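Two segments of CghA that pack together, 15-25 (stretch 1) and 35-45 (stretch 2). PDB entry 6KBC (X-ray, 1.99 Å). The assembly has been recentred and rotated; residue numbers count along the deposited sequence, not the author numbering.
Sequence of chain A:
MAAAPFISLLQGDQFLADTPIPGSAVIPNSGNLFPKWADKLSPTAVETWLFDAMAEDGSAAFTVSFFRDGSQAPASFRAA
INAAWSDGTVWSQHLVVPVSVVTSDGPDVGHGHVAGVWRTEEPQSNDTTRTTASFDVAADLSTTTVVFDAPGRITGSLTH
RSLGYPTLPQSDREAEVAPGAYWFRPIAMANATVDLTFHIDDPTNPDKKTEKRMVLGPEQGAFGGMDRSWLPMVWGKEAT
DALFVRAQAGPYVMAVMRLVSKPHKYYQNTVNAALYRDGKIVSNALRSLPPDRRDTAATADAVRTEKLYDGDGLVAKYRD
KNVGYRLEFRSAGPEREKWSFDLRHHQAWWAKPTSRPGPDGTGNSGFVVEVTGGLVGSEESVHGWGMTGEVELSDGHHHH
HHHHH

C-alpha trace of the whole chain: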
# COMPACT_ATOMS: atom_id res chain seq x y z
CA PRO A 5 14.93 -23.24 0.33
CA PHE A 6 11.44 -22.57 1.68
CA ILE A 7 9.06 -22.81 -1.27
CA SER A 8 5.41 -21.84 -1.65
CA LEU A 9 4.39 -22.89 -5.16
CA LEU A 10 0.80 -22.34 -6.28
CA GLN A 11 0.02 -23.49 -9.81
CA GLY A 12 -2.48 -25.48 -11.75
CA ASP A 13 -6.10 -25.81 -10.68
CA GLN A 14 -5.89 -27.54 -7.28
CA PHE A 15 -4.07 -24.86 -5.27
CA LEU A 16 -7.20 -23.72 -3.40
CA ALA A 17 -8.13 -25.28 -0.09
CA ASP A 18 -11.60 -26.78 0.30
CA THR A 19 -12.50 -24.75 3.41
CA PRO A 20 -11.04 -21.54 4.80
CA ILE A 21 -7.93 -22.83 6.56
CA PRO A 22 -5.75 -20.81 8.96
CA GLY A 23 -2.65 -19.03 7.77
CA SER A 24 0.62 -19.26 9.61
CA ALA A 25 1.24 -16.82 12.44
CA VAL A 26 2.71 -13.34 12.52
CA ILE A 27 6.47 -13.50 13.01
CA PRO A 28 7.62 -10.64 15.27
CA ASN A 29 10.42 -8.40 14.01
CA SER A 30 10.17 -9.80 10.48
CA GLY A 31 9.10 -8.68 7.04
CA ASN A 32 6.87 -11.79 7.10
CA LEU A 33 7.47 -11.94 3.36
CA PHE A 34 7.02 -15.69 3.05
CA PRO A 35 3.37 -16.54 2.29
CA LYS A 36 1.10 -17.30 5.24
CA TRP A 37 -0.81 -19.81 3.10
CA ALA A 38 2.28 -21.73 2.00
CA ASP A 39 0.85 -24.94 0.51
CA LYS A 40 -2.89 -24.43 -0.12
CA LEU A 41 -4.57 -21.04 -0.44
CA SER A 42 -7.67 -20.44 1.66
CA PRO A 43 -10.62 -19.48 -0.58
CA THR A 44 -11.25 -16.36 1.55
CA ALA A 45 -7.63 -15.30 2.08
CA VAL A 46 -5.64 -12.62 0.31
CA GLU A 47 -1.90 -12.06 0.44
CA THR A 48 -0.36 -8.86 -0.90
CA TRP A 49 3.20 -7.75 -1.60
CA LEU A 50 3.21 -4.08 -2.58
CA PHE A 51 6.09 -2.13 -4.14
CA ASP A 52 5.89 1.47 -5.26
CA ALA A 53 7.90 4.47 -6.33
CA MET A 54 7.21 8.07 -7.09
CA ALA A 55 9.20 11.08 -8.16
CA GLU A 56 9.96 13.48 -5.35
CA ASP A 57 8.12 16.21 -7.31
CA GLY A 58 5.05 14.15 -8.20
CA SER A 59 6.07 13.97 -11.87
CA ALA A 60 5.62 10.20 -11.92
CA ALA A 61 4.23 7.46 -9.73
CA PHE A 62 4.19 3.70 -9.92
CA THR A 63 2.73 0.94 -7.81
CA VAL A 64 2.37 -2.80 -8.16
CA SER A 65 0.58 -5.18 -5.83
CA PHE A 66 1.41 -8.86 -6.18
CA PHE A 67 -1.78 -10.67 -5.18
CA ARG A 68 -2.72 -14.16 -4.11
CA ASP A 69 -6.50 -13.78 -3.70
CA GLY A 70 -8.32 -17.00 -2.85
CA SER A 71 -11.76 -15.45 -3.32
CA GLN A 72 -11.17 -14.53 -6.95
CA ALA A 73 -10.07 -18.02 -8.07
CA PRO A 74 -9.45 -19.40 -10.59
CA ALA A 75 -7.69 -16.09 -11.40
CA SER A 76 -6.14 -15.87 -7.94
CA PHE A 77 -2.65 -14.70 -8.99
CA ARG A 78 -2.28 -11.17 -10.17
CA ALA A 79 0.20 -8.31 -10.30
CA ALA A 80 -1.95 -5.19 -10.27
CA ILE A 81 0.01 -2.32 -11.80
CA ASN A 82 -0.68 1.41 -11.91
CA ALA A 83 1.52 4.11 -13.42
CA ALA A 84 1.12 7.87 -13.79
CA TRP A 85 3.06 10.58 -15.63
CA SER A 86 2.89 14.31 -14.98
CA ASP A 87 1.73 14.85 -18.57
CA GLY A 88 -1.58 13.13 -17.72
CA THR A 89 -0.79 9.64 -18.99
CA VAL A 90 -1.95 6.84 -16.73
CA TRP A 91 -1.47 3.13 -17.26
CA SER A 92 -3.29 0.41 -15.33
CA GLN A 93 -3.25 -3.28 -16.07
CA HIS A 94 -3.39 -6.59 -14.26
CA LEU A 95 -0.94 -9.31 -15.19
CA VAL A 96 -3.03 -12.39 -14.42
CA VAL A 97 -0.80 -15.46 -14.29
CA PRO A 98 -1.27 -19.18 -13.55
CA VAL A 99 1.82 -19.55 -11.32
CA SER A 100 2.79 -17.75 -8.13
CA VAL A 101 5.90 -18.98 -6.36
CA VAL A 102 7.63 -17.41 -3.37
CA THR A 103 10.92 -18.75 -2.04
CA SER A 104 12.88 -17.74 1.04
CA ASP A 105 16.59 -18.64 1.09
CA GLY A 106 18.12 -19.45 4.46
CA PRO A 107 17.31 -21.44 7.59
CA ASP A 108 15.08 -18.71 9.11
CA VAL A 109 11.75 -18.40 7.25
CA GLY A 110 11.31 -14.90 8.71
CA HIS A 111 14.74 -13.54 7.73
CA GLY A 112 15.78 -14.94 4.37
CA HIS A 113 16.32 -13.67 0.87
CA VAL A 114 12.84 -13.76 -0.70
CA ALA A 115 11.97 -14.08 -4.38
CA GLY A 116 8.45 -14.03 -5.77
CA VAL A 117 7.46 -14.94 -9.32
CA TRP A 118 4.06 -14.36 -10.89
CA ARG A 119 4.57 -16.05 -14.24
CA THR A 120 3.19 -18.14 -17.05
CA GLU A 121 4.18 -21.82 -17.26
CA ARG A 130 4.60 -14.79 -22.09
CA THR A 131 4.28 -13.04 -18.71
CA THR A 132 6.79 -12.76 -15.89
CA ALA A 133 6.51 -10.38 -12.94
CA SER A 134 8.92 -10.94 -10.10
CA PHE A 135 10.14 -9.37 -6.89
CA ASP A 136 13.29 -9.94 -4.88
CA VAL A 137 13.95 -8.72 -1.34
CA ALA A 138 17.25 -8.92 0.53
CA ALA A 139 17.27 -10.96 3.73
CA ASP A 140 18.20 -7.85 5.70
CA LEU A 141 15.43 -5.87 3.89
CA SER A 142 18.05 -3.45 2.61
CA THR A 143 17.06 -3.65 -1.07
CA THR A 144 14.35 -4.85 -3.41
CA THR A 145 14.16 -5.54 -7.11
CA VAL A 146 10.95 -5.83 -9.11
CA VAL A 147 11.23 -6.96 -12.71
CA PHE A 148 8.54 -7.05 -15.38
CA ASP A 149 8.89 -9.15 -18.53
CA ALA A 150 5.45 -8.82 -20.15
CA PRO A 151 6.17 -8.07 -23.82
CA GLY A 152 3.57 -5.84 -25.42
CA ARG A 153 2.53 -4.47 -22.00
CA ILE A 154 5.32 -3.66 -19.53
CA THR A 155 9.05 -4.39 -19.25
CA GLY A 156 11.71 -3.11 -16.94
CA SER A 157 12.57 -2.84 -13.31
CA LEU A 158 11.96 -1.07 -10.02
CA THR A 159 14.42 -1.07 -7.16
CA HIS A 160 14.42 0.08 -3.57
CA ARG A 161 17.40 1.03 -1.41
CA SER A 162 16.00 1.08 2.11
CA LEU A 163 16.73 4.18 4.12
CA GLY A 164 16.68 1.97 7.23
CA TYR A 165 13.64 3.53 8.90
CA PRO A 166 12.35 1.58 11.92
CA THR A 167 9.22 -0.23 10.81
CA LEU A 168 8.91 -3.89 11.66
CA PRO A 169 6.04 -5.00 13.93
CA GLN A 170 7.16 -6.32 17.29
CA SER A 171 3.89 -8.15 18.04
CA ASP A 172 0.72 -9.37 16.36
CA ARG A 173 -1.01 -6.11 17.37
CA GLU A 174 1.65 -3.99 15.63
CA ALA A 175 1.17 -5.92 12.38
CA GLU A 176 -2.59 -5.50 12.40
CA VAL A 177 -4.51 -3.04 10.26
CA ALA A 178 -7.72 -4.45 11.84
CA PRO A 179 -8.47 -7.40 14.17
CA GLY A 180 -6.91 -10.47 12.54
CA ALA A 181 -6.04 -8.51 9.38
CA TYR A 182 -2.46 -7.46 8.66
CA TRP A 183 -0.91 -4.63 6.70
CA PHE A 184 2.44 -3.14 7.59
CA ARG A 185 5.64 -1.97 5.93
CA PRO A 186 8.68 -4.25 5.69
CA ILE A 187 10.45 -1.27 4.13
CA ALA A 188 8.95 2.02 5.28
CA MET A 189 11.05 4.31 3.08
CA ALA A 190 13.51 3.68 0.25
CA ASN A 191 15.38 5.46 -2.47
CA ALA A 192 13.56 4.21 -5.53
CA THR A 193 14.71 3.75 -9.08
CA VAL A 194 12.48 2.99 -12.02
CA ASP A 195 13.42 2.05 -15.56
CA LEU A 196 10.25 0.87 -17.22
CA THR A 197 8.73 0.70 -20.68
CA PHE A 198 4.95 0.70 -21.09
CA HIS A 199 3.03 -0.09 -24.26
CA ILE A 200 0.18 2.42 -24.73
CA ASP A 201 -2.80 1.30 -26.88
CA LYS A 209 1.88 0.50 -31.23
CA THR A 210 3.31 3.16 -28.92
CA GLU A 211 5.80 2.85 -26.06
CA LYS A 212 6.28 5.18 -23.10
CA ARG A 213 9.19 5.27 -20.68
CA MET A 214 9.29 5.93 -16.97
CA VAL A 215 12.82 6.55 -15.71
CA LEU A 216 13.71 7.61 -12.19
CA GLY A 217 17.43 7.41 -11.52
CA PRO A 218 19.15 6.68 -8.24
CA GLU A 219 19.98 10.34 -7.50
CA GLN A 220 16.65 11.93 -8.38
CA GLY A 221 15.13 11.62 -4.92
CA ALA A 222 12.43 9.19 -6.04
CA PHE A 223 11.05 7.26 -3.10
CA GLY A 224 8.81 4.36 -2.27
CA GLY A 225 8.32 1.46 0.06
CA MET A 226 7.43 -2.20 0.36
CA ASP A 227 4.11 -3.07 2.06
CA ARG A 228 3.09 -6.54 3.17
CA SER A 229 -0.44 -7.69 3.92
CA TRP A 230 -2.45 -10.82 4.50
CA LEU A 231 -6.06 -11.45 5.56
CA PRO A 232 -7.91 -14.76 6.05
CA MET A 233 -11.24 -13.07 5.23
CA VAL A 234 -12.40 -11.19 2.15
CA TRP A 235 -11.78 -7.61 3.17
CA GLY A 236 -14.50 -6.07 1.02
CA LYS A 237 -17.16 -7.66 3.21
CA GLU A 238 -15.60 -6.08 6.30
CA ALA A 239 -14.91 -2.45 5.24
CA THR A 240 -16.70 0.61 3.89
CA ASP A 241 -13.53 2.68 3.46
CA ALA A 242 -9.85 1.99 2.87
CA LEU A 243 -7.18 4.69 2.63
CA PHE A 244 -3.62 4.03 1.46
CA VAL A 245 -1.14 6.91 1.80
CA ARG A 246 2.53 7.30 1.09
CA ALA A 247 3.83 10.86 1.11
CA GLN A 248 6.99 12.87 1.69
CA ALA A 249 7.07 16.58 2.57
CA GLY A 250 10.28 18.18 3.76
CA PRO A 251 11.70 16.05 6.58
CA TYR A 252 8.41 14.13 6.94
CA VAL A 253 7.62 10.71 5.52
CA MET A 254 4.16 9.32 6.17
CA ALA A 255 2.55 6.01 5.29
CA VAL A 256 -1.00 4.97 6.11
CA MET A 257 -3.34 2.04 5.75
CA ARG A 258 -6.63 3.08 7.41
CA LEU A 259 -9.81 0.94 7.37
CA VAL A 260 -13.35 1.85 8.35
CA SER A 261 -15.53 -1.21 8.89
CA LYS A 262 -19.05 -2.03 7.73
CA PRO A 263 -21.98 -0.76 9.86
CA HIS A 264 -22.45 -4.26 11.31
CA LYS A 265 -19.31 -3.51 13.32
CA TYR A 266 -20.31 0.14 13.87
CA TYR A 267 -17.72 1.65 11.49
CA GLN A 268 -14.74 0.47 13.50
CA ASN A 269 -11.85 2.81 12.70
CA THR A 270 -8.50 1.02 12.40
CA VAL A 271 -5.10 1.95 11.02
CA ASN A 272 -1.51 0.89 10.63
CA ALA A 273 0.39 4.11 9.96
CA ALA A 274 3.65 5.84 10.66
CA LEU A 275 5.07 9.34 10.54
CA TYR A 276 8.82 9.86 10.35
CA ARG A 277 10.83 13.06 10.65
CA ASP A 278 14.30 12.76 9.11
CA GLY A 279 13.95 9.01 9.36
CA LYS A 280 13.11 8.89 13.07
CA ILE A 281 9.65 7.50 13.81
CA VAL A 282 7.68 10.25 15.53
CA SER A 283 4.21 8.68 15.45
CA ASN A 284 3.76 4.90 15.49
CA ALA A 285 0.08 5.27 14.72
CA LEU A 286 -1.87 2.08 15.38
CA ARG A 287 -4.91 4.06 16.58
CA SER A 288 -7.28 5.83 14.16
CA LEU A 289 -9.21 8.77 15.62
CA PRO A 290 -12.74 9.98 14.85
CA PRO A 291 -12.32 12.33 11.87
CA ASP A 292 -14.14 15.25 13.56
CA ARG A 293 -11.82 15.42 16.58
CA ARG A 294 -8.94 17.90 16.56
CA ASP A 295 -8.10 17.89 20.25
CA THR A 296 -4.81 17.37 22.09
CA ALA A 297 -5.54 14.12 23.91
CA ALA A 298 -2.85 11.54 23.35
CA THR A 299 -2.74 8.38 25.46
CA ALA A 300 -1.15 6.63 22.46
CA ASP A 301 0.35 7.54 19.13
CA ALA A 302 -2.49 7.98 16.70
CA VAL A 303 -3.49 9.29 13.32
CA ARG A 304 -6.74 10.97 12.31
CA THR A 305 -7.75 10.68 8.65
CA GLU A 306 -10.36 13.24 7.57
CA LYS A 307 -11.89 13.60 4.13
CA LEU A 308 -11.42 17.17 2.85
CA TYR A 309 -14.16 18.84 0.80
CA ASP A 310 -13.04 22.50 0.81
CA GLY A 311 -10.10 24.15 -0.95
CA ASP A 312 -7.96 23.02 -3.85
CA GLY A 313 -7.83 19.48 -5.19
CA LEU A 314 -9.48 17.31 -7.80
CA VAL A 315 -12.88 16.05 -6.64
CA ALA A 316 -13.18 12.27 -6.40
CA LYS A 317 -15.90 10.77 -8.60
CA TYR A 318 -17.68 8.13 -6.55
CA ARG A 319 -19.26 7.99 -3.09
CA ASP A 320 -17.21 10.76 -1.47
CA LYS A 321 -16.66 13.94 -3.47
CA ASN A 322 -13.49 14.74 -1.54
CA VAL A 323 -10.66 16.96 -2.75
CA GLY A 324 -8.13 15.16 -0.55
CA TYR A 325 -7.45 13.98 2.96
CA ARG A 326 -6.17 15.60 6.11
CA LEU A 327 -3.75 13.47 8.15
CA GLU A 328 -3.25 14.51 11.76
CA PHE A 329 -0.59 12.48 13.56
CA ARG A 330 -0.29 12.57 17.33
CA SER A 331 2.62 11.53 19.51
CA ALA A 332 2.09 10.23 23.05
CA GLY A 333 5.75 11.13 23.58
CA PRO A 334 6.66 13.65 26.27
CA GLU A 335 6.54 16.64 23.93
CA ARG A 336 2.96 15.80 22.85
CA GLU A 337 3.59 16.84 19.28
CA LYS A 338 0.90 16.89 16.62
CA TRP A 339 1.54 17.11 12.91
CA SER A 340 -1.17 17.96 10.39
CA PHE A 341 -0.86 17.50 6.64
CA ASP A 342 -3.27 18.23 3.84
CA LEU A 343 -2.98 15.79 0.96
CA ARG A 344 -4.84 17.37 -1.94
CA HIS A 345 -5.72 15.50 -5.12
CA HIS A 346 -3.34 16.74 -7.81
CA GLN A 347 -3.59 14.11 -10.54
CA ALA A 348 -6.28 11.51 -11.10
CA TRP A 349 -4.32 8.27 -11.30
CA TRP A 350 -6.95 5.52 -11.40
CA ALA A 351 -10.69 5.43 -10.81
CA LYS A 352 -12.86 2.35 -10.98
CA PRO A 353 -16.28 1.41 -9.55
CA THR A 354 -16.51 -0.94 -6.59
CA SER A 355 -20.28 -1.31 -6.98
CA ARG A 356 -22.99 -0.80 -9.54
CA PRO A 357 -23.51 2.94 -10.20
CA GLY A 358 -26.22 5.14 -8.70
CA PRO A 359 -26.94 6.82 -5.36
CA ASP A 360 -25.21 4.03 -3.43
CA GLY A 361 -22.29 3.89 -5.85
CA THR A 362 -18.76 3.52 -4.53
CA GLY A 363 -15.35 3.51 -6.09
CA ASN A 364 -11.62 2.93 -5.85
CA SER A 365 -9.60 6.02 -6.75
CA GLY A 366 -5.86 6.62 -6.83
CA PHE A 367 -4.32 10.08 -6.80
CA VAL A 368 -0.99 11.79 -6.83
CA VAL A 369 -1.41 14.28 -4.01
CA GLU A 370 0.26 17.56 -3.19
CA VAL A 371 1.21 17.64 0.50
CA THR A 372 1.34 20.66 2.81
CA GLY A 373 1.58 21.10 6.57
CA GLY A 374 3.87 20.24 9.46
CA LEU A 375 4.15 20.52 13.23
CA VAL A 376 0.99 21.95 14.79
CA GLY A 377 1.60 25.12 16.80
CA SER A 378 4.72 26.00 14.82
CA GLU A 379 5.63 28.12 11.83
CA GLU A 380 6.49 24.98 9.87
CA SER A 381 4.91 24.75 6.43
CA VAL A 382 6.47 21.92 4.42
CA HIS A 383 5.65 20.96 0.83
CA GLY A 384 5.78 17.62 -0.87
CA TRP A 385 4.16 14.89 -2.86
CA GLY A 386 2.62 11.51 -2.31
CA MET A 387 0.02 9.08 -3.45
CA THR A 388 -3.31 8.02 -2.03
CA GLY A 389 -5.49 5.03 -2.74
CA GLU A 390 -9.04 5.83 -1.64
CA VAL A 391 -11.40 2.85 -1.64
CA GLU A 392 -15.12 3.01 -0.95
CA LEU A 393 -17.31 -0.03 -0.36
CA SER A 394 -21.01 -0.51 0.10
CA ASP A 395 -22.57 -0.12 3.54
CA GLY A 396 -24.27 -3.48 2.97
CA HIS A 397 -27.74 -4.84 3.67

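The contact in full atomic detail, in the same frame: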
# COMPACT_ATOMS: atom_id res chain seq x y z
N PHE A 15 -4.81 -25.58 -6.29
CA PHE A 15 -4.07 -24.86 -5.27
C PHE A 15 -4.96 -24.35 -4.14
O PHE A 15 -4.46 -24.02 -3.06
CB PHE A 15 -3.31 -23.68 -5.90
CG PHE A 15 -4.20 -22.67 -6.59
CD1 PHE A 15 -4.95 -21.76 -5.86
CD2 PHE A 15 -4.30 -22.64 -7.97
CE1 PHE A 15 -5.77 -20.83 -6.48
CE2 PHE A 15 -5.12 -21.71 -8.60
CZ PHE A 15 -5.85 -20.81 -7.85
N LEU A 16 -6.26 -24.26 -4.38
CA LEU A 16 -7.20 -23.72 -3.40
C LEU A 16 -7.58 -24.78 -2.38
O LEU A 16 -7.82 -25.94 -2.73
CB LEU A 16 -8.44 -23.20 -4.12
CG LEU A 16 -9.26 -22.06 -3.51
CD1 LEU A 16 -8.44 -20.79 -3.42
CD2 LEU A 16 -10.49 -21.83 -4.37
N ALA A 17 -7.62 -24.38 -1.11
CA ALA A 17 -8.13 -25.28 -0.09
C ALA A 17 -9.65 -25.44 -0.24
O ALA A 17 -10.33 -24.64 -0.89
CB ALA A 17 -7.79 -24.78 1.31
N ASP A 18 -10.17 -26.51 0.38
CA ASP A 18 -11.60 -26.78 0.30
C ASP A 18 -12.39 -25.85 1.22
O ASP A 18 -13.42 -25.30 0.81
CB ASP A 18 -11.86 -28.25 0.66
CG ASP A 18 -13.29 -28.69 0.37
OD1 ASP A 18 -14.24 -27.89 0.55
OD2 ASP A 18 -13.48 -29.85 -0.05
N THR A 19 -11.92 -25.66 2.44
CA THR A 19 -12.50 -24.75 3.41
C THR A 19 -11.51 -23.63 3.69
O THR A 19 -10.31 -23.76 3.41
CB THR A 19 -12.82 -25.48 4.71
OG1 THR A 19 -11.60 -25.94 5.31
CG2 THR A 19 -13.71 -26.68 4.44
N PRO A 20 -11.98 -22.50 4.21
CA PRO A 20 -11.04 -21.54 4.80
C PRO A 20 -10.19 -22.22 5.86
O PRO A 20 -10.70 -22.78 6.83
CB PRO A 20 -11.95 -20.46 5.40
CG PRO A 20 -13.35 -20.97 5.28
CD PRO A 20 -13.36 -22.00 4.20
N ILE A 21 -8.88 -22.21 5.64
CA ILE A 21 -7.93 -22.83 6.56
C ILE A 21 -7.10 -21.71 7.19
O ILE A 21 -6.99 -20.63 6.59
CB ILE A 21 -7.03 -23.86 5.84
CG1 ILE A 21 -6.18 -23.18 4.77
CG2 ILE A 21 -7.87 -24.99 5.25
CD1 ILE A 21 -5.43 -24.15 3.88
N PRO A 22 -6.53 -21.90 8.37
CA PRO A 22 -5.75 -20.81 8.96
C PRO A 22 -4.45 -20.58 8.21
O PRO A 22 -3.87 -21.50 7.63
CB PRO A 22 -5.49 -21.27 10.40
CG PRO A 22 -5.87 -22.72 10.46
CD PRO A 22 -6.35 -23.16 9.11
N GLY A 23 -3.99 -19.33 8.22
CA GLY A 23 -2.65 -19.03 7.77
C GLY A 23 -1.66 -19.14 8.90
O GLY A 23 -2.03 -19.17 10.08
N SER A 24 -0.38 -19.21 8.56
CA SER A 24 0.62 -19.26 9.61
C SER A 24 0.65 -17.92 10.36
O SER A 24 0.07 -16.92 9.92
CB SER A 24 1.99 -19.61 9.05
OG SER A 24 2.49 -18.56 8.24
N ALA A 25 1.34 -17.92 11.49
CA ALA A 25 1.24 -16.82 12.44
C ALA A 25 2.13 -15.65 12.04
O ALA A 25 3.06 -15.77 11.23
CB ALA A 25 1.62 -17.29 13.84
N PRO A 35 4.83 -16.47 2.24
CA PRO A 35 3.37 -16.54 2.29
C PRO A 35 2.86 -17.23 3.55
O PRO A 35 3.46 -18.19 4.05
CB PRO A 35 3.01 -17.35 1.04
CG PRO A 35 4.14 -17.11 0.11
CD PRO A 35 5.36 -16.98 0.97
N LYS A 36 1.74 -16.72 4.07
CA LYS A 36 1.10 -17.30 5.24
C LYS A 36 0.22 -18.49 4.89
O LYS A 36 -0.11 -19.27 5.79
CB LYS A 36 0.28 -16.23 5.97
CG LYS A 36 1.14 -15.07 6.48
CD LYS A 36 2.26 -15.57 7.37
CE LYS A 36 3.11 -14.43 7.87
NZ LYS A 36 4.26 -14.89 8.71
N TRP A 37 -0.17 -18.62 3.63
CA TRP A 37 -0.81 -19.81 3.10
C TRP A 37 0.19 -20.47 2.15
O TRP A 37 0.16 -20.28 0.94
CB TRP A 37 -2.14 -19.48 2.40
CG TRP A 37 -3.23 -19.19 3.39
CD1 TRP A 37 -4.12 -20.08 3.91
CD2 TRP A 37 -3.49 -17.94 4.05
NE1 TRP A 37 -4.94 -19.46 4.82
CE2 TRP A 37 -4.57 -18.15 4.93
CE3 TRP A 37 -2.91 -16.66 3.97
CZ2 TRP A 37 -5.10 -17.12 5.72
CZ3 TRP A 37 -3.45 -15.64 4.75
CH2 TRP A 37 -4.53 -15.88 5.62
N ALA A 38 1.11 -21.25 2.73
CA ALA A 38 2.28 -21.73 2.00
C ALA A 38 1.91 -22.81 0.98
O ALA A 38 2.38 -22.76 -0.17
CB ALA A 38 3.33 -22.25 2.97
N ASP A 39 1.09 -23.78 1.37
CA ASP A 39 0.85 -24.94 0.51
C ASP A 39 -0.48 -24.87 -0.23
O ASP A 39 -0.52 -25.04 -1.45
CB ASP A 39 0.93 -26.22 1.34
CG ASP A 39 2.34 -26.51 1.82
OD1 ASP A 39 3.25 -26.63 0.96
OD2 ASP A 39 2.56 -26.58 3.05
N LYS A 40 -1.58 -24.63 0.48
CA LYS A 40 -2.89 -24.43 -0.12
C LYS A 40 -3.37 -23.04 0.25
O LYS A 40 -3.10 -22.54 1.34
CB LYS A 40 -3.90 -25.48 0.38
CG LYS A 40 -3.79 -26.87 -0.25
CD LYS A 40 -3.93 -26.90 -1.77
CE LYS A 40 -4.05 -28.34 -2.26
NZ LYS A 40 -3.23 -28.60 -3.48
N LEU A 41 -4.08 -22.39 -0.67
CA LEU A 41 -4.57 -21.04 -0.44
C LEU A 41 -6.02 -21.09 0.00
O LEU A 41 -6.88 -21.64 -0.71
CB LEU A 41 -4.41 -20.17 -1.69
CG LEU A 41 -4.88 -18.71 -1.54
CD1 LEU A 41 -3.98 -17.91 -0.59
CD2 LEU A 41 -4.95 -18.04 -2.91
N SER A 42 -6.30 -20.54 1.18
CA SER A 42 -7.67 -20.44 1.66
C SER A 42 -8.53 -19.70 0.64
O SER A 42 -8.08 -18.71 0.05
CB SER A 42 -7.72 -19.73 3.01
OG SER A 42 -9.05 -19.33 3.31
N PRO A 43 -9.77 -20.15 0.41
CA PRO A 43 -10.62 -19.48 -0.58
C PRO A 43 -11.12 -18.11 -0.14
O PRO A 43 -11.74 -17.42 -0.95
CB PRO A 43 -11.78 -20.46 -0.77
CG PRO A 43 -11.85 -21.19 0.53
CD PRO A 43 -10.43 -21.31 1.02
N THR A 44 -10.88 -17.70 1.10
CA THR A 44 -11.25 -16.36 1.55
C THR A 44 -10.04 -15.53 1.94
O THR A 44 -10.20 -14.45 2.52
CB THR A 44 -12.21 -16.41 2.74
OG1 THR A 44 -11.56 -17.04 3.84
CG2 THR A 44 -13.47 -17.18 2.37
N ALA A 45 -8.83 -16.02 1.68
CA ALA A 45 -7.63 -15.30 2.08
C ALA A 45 -7.11 -14.46 0.93
O ALA A 45 -7.40 -14.70 -0.24
CB ALA A 45 -6.54 -16.26 2.56
O HOH W 1 -8.72 -18.12 5.47
O HOH W 2 3.89 -19.60 6.19

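Neither segment forms a regular helix or strand, yet together they bury 765 Å² of surface, and three residues, Lys36 and Pro43 of the second segment and Phe15 of the first, are covered most.

Lys36 works at one end of the contact with both backbone and side chain. Its carbonyl accepts a hydrogen bond from the neighbouring backbone, Ser24 N to Lys36 O at 2.8 Å. Its aliphatic chain, with chi3 and chi4 both t, runs past Ser24, whose OG lies 3.1 Å from Lys36 CD, and delivers the ammonium group to the carbonyl of Ala25, Lys36 NZ to Ala25 O at 2.9 Å. A long, flexible chain with a charged donor at its tip suits a buried place where methylenes can pack and NZ still finds acceptors, including one elsewhere in the structure. A water adds a further link, 2.7 Å from Ser24 OG and donating to Pro35 O at 2.6 Å.

Beside Lys36, Trp37 NE1 donates a nearly straight hydrogen bond to Ile21 O (3.0 Å, 170°) at the edge of the indole; over one face, Gly23 CA sits 3.8 Å from the centroid of the five-membered ring, a CH-pi contact. Glycine fits this close approach, because an ideal CB on Gly23 would lie 2.9 Å from Trp37 CZ2, a clash.

Phe15 joins the segments through backbone and ring. Phe15 O accepts from Leu41 N at 2.9 Å, and Ala17 N donates to Leu41 O, also at 2.9 Å. With both angles at 168°, the pair forms a single beta bridge between Leu16 and Leu41. The buried aromatic ring suits an apolar neighbour, its edge meeting Leu41 with Phe15 CD1 4.5 Å from Leu41 CB. Lysine suits the exposed position 40: its methylenes cover the first segment, with Lys40 CD 3.2 Å from Phe15 O and Lys40 CB 4.1 Å from Ala17 CB, while its NZ is hydrogen-bonded just outside the two segments.

The CA-to-CB bond of Pro43 points toward the first segment, and its compact, apolar ring packs against it. Leu16 CG lies 4.1 Å from Pro43 CB, Ala17 CB 4.4 Å from Pro43 CD, and Pro20 CD 4.1 Å from Pro43 CG. Pro43 also occupies the second position of a type I turn from Ser42 to Ala45, where its phi of -72° is well suited. Ser42 OG accepts from Thr44 N at 3.3 Å and lies 2.5 Å from a water that donates to Ile21 O at 3.2 Å, tying the turn back to the first segment.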